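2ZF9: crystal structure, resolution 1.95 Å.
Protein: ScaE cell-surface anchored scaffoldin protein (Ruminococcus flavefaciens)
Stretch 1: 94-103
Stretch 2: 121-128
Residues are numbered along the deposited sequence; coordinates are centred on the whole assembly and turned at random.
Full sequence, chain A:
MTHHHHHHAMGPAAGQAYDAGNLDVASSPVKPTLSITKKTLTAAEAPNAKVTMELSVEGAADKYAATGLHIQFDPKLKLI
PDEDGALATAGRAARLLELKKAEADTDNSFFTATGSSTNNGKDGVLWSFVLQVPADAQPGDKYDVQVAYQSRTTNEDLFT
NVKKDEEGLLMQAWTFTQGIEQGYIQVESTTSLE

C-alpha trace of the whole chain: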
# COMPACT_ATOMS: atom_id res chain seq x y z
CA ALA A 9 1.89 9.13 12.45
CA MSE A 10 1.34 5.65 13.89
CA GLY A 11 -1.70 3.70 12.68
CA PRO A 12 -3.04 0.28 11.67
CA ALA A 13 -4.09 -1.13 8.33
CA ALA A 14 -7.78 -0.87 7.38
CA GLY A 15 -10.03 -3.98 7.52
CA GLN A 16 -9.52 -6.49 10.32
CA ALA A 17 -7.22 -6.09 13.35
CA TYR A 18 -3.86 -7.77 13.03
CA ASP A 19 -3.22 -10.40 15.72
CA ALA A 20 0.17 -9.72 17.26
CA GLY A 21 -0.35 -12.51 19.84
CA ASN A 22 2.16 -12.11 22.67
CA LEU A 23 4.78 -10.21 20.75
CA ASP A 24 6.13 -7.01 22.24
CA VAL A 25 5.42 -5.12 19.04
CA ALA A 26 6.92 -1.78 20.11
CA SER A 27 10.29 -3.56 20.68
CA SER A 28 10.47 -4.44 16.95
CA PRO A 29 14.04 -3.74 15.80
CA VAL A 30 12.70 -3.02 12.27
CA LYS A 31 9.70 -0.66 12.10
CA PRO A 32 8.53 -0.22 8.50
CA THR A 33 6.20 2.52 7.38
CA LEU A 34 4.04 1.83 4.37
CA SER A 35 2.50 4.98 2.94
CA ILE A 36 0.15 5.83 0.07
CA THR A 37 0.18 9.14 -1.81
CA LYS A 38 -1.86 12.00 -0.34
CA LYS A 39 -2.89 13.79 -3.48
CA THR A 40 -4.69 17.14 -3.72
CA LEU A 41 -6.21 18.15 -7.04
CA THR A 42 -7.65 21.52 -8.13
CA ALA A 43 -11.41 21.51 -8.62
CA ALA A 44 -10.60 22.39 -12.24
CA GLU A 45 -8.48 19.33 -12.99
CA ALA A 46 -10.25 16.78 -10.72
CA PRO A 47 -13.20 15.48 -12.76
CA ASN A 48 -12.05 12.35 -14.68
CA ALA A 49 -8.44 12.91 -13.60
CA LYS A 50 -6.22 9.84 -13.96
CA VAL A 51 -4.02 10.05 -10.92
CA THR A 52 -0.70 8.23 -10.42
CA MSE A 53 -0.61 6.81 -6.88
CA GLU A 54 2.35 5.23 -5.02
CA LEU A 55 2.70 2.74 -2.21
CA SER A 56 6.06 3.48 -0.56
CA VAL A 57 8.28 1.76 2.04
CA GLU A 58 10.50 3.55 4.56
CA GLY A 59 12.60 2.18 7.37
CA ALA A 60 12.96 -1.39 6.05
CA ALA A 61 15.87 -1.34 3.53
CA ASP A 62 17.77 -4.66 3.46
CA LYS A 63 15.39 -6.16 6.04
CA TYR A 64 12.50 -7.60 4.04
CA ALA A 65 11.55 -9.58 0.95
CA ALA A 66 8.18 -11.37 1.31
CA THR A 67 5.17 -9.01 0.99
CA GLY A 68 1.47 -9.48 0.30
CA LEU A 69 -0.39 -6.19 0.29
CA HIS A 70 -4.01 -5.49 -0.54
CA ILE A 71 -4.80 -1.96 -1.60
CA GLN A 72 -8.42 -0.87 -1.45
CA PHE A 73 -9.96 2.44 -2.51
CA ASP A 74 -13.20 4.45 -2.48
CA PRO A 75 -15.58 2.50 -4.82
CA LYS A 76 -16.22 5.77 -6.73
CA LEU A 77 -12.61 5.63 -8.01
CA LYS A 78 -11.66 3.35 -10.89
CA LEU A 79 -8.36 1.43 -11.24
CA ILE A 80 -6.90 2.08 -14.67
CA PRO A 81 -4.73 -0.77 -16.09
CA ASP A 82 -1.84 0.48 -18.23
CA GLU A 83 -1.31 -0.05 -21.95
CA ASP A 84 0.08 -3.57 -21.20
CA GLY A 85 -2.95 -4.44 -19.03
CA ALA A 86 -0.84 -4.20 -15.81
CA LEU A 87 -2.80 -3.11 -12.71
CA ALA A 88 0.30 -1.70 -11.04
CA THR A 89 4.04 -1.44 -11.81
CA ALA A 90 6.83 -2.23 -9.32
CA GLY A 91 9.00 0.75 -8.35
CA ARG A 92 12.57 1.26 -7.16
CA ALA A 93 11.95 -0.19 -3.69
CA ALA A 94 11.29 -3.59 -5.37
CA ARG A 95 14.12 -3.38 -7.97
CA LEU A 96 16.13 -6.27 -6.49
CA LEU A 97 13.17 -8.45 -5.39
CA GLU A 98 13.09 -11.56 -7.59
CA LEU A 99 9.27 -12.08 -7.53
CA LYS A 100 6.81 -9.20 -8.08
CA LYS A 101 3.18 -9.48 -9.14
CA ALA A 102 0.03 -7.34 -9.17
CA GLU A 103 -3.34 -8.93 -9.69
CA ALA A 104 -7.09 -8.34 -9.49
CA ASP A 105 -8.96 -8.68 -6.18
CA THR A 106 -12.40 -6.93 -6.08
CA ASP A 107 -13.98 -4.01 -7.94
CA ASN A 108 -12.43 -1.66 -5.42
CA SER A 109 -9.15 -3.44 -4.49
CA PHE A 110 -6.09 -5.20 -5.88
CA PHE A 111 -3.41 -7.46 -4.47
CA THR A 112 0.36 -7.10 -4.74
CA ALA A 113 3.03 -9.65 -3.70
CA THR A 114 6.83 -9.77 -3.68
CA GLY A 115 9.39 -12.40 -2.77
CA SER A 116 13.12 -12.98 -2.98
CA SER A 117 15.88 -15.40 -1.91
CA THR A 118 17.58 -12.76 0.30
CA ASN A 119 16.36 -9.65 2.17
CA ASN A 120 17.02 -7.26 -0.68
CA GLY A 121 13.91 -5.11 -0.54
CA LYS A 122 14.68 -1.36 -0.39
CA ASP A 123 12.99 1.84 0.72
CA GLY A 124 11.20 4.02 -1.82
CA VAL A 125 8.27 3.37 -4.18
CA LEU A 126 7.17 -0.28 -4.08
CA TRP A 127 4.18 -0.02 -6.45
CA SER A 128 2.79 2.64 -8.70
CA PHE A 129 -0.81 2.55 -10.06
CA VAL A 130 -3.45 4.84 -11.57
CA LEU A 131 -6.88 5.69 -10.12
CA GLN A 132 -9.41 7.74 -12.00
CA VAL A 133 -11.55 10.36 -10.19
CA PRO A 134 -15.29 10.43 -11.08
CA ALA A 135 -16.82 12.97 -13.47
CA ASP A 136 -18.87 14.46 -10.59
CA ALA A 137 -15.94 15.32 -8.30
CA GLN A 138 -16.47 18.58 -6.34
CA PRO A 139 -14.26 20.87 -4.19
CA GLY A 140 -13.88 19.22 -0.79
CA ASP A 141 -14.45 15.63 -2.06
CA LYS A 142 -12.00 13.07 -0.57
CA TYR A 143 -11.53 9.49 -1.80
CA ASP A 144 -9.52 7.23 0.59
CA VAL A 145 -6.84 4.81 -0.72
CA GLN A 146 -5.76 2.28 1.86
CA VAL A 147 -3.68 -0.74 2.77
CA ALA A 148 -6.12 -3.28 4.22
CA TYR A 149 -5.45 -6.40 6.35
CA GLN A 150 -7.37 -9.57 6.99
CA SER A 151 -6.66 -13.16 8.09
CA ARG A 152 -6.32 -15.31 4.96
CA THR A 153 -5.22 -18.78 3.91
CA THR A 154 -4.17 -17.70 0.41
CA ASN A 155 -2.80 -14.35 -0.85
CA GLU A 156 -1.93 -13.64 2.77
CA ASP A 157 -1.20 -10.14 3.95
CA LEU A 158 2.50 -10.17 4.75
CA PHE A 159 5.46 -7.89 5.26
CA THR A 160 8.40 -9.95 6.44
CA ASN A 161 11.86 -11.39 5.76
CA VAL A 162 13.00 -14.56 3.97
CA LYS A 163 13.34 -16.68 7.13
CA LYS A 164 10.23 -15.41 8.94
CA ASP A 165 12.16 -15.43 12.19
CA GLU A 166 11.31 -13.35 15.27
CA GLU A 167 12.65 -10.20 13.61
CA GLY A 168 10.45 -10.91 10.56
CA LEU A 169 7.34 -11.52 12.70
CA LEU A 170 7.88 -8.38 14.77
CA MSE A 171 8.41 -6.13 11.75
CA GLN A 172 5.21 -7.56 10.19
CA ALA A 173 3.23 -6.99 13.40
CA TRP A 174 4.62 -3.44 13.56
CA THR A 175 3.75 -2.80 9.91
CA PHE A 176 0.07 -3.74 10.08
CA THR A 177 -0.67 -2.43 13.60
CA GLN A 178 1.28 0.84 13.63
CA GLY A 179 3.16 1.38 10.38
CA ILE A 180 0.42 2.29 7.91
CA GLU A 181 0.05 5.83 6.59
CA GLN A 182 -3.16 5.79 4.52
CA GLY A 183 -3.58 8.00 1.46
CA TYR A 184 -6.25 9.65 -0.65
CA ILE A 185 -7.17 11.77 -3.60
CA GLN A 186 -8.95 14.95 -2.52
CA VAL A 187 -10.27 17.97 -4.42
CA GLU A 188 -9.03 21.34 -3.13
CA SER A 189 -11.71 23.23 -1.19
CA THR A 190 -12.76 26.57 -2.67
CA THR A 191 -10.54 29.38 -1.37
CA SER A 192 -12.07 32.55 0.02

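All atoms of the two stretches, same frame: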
# COMPACT_ATOMS: atom_id res chain seq x y z
N ALA A 94 11.35 -2.16 -5.04
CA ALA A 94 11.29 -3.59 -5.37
C ALA A 94 12.31 -4.03 -6.43
O ALA A 94 12.22 -5.15 -6.95
CB ALA A 94 9.85 -3.98 -5.79
N ARG A 95 13.27 -3.17 -6.76
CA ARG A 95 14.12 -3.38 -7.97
C ARG A 95 14.97 -4.63 -7.89
O ARG A 95 15.25 -5.24 -8.91
CB ARG A 95 15.02 -2.16 -8.26
CG ARG A 95 16.03 -1.87 -7.14
CD ARG A 95 16.81 -0.59 -7.45
NE ARG A 95 17.86 -0.29 -6.47
CZ ARG A 95 17.66 0.36 -5.33
NH1 ARG A 95 16.43 0.76 -4.97
NH2 ARG A 95 18.69 0.62 -4.55
N LEU A 96 15.35 -5.04 -6.67
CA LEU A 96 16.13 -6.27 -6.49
C LEU A 96 15.28 -7.48 -6.13
O LEU A 96 15.79 -8.60 -6.16
CB LEU A 96 17.17 -6.08 -5.39
CG LEU A 96 18.08 -4.85 -5.50
CD1 LEU A 96 19.05 -4.87 -4.32
CD2 LEU A 96 18.81 -4.80 -6.87
N LEU A 97 14.01 -7.29 -5.76
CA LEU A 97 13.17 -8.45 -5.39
C LEU A 97 12.95 -9.33 -6.60
O LEU A 97 12.65 -8.83 -7.68
CB LEU A 97 11.84 -8.00 -4.76
CG LEU A 97 12.02 -7.16 -3.49
CD1 LEU A 97 10.70 -6.49 -3.11
CD2 LEU A 97 12.54 -7.96 -2.31
N GLU A 98 13.13 -10.65 -6.45
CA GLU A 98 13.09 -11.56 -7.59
C GLU A 98 11.67 -11.86 -8.09
O GLU A 98 11.49 -12.05 -9.29
CB GLU A 98 13.82 -12.86 -7.22
CG GLU A 98 15.30 -12.56 -6.92
CD GLU A 98 16.00 -13.65 -6.10
OE1 GLU A 98 15.44 -14.75 -5.90
OE2 GLU A 98 17.13 -13.38 -5.68
N LEU A 99 10.69 -11.84 -7.18
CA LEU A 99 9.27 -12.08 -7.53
C LEU A 99 8.47 -10.80 -7.26
O LEU A 99 8.57 -10.21 -6.15
CB LEU A 99 8.71 -13.21 -6.67
CG LEU A 99 7.16 -13.38 -6.67
CD1 LEU A 99 6.56 -13.63 -8.07
CD2 LEU A 99 6.70 -14.48 -5.69
N LYS A 100 7.70 -10.36 -8.25
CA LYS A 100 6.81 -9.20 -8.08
C LYS A 100 5.58 -9.46 -8.92
O LYS A 100 5.69 -9.74 -10.12
CB LYS A 100 7.47 -7.91 -8.58
CG LYS A 100 8.73 -7.50 -7.85
CD LYS A 100 9.38 -6.24 -8.39
CE LYS A 100 10.27 -6.50 -9.60
NZ LYS A 100 11.69 -6.71 -9.24
N LYS A 101 4.39 -9.38 -8.31
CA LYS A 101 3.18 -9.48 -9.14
C LYS A 101 2.04 -8.61 -8.61
O LYS A 101 1.92 -8.39 -7.38
CB LYS A 101 2.71 -10.95 -9.27
CG LYS A 101 2.43 -11.62 -7.95
CD LYS A 101 1.56 -12.89 -8.09
CE LYS A 101 0.99 -13.27 -6.69
NZ LYS A 101 0.34 -14.62 -6.64
N ALA A 102 1.22 -8.09 -9.53
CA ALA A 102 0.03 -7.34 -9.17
C ALA A 102 -1.15 -8.00 -9.87
O ALA A 102 -1.09 -8.30 -11.09
CB ALA A 102 0.18 -5.88 -9.62
N GLU A 103 -2.22 -8.21 -9.12
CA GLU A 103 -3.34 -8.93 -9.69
C GLU A 103 -4.67 -8.45 -9.12
O GLU A 103 -4.72 -7.80 -8.05
CB GLU A 103 -3.15 -10.43 -9.47
CG GLU A 103 -3.33 -10.81 -8.07
CD GLU A 103 -3.10 -12.29 -7.80
OE1 GLU A 103 -2.21 -12.88 -8.42
OE2 GLU A 103 -3.82 -12.86 -6.95
N GLY A 121 14.81 -6.26 -0.41
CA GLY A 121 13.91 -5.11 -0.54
C GLY A 121 14.58 -3.81 -0.10
O GLY A 121 15.46 -3.81 0.77
N LYS A 122 14.15 -2.70 -0.69
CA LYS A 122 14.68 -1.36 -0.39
C LYS A 122 13.55 -0.41 0.03
O LYS A 122 12.37 -0.75 -0.03
CB LYS A 122 15.39 -0.80 -1.64
CG LYS A 122 16.59 -1.65 -2.15
CD LYS A 122 17.75 -1.60 -1.13
CE LYS A 122 19.07 -2.11 -1.75
NZ LYS A 122 20.15 -2.11 -0.70
N ASP A 123 13.94 0.79 0.47
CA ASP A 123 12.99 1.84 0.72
C ASP A 123 12.67 2.52 -0.60
O ASP A 123 13.39 2.34 -1.59
CB ASP A 123 13.61 2.84 1.68
CG ASP A 123 13.60 2.36 3.12
OD1 ASP A 123 13.02 1.29 3.43
OD2 ASP A 123 14.19 3.08 3.95
N GLY A 124 11.60 3.32 -0.62
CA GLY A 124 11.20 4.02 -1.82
C GLY A 124 9.86 3.51 -2.34
O GLY A 124 9.10 2.86 -1.60
N VAL A 125 9.57 3.78 -3.60
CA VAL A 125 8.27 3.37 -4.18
C VAL A 125 8.25 1.85 -4.47
O VAL A 125 9.06 1.34 -5.27
CB VAL A 125 7.96 4.12 -5.51
CG1 VAL A 125 6.68 3.58 -6.17
CG2 VAL A 125 7.79 5.60 -5.25
N LEU A 126 7.32 1.14 -3.84
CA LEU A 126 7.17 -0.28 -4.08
C LEU A 126 6.27 -0.53 -5.30
O LEU A 126 6.61 -1.35 -6.20
CB LEU A 126 6.63 -0.97 -2.81
CG LEU A 126 6.74 -2.49 -2.68
CD1 LEU A 126 8.18 -2.88 -2.47
CD2 LEU A 126 5.82 -3.05 -1.54
N TRP A 127 5.11 0.16 -5.34
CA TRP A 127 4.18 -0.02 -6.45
C TRP A 127 3.63 1.32 -6.86
O TRP A 127 3.39 2.19 -6.02
CB TRP A 127 3.01 -0.93 -6.07
CG TRP A 127 3.41 -2.30 -5.84
CD1 TRP A 127 3.63 -2.92 -4.61
CD2 TRP A 127 3.62 -3.30 -6.84
NE1 TRP A 127 4.00 -4.22 -4.82
CE2 TRP A 127 3.99 -4.49 -6.17
CE3 TRP A 127 3.53 -3.31 -8.25
CZ2 TRP A 127 4.27 -5.69 -6.85
CZ3 TRP A 127 3.80 -4.50 -8.92
CH2 TRP A 127 4.16 -5.68 -8.22
N SER A 128 3.46 1.49 -8.17
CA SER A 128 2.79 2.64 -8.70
C SER A 128 1.53 2.16 -9.46
O SER A 128 1.53 1.10 -10.07
CB SER A 128 3.80 3.36 -9.62
OG SER A 128 3.14 4.29 -10.41
O HOH W 1 15.37 2.86 -3.14

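Stretch 1 opens with a type I beta turn from Ala94 to Leu97, closed by the backbone hydrogen bond from Leu97 N to Ala94 O (3.0 Å), and then extends into a strand from Leu99 to Glu103. Stretch 2 becomes a strand at Gly124. The strand axes approach no closer than 9.7 Å and run at 44° to each other, and no direct hydrogen bond joins the stretches; side chains fill the gap. Gly124 has phi/psi of 114°/-161°, where a CB would jam against the preceding carbonyl oxygen, so glycine suits this backbone.

The small Ala94 packs against Leu126, its CB 3.9 Å from Leu126 CD1. Leu97 packs against glycine, with its CD2 3.4 Å from Gly121 N. Further along, the broad Trp127 ring reaches the other stretch, meeting its neighbours obliquely: its CZ2 lies 3.6 Å from Lys101 O and its CZ3 3.9 Å from Ala102 CB, a lone methyl. Lys100 lays its CB 4.0 Å from Trp127 CH2, while its NZ turns back to donate to Ala94 O and Leu97 O (both 2.8 Å), tying the strand to the turn. The Lys122 chain offers its CG to one face of the Arg95 guanidinium, 3.7 Å from NH1. A water bridges Arg95 NH1 (3.0 Å from the water O) to Asp123 O (2.6 Å from it).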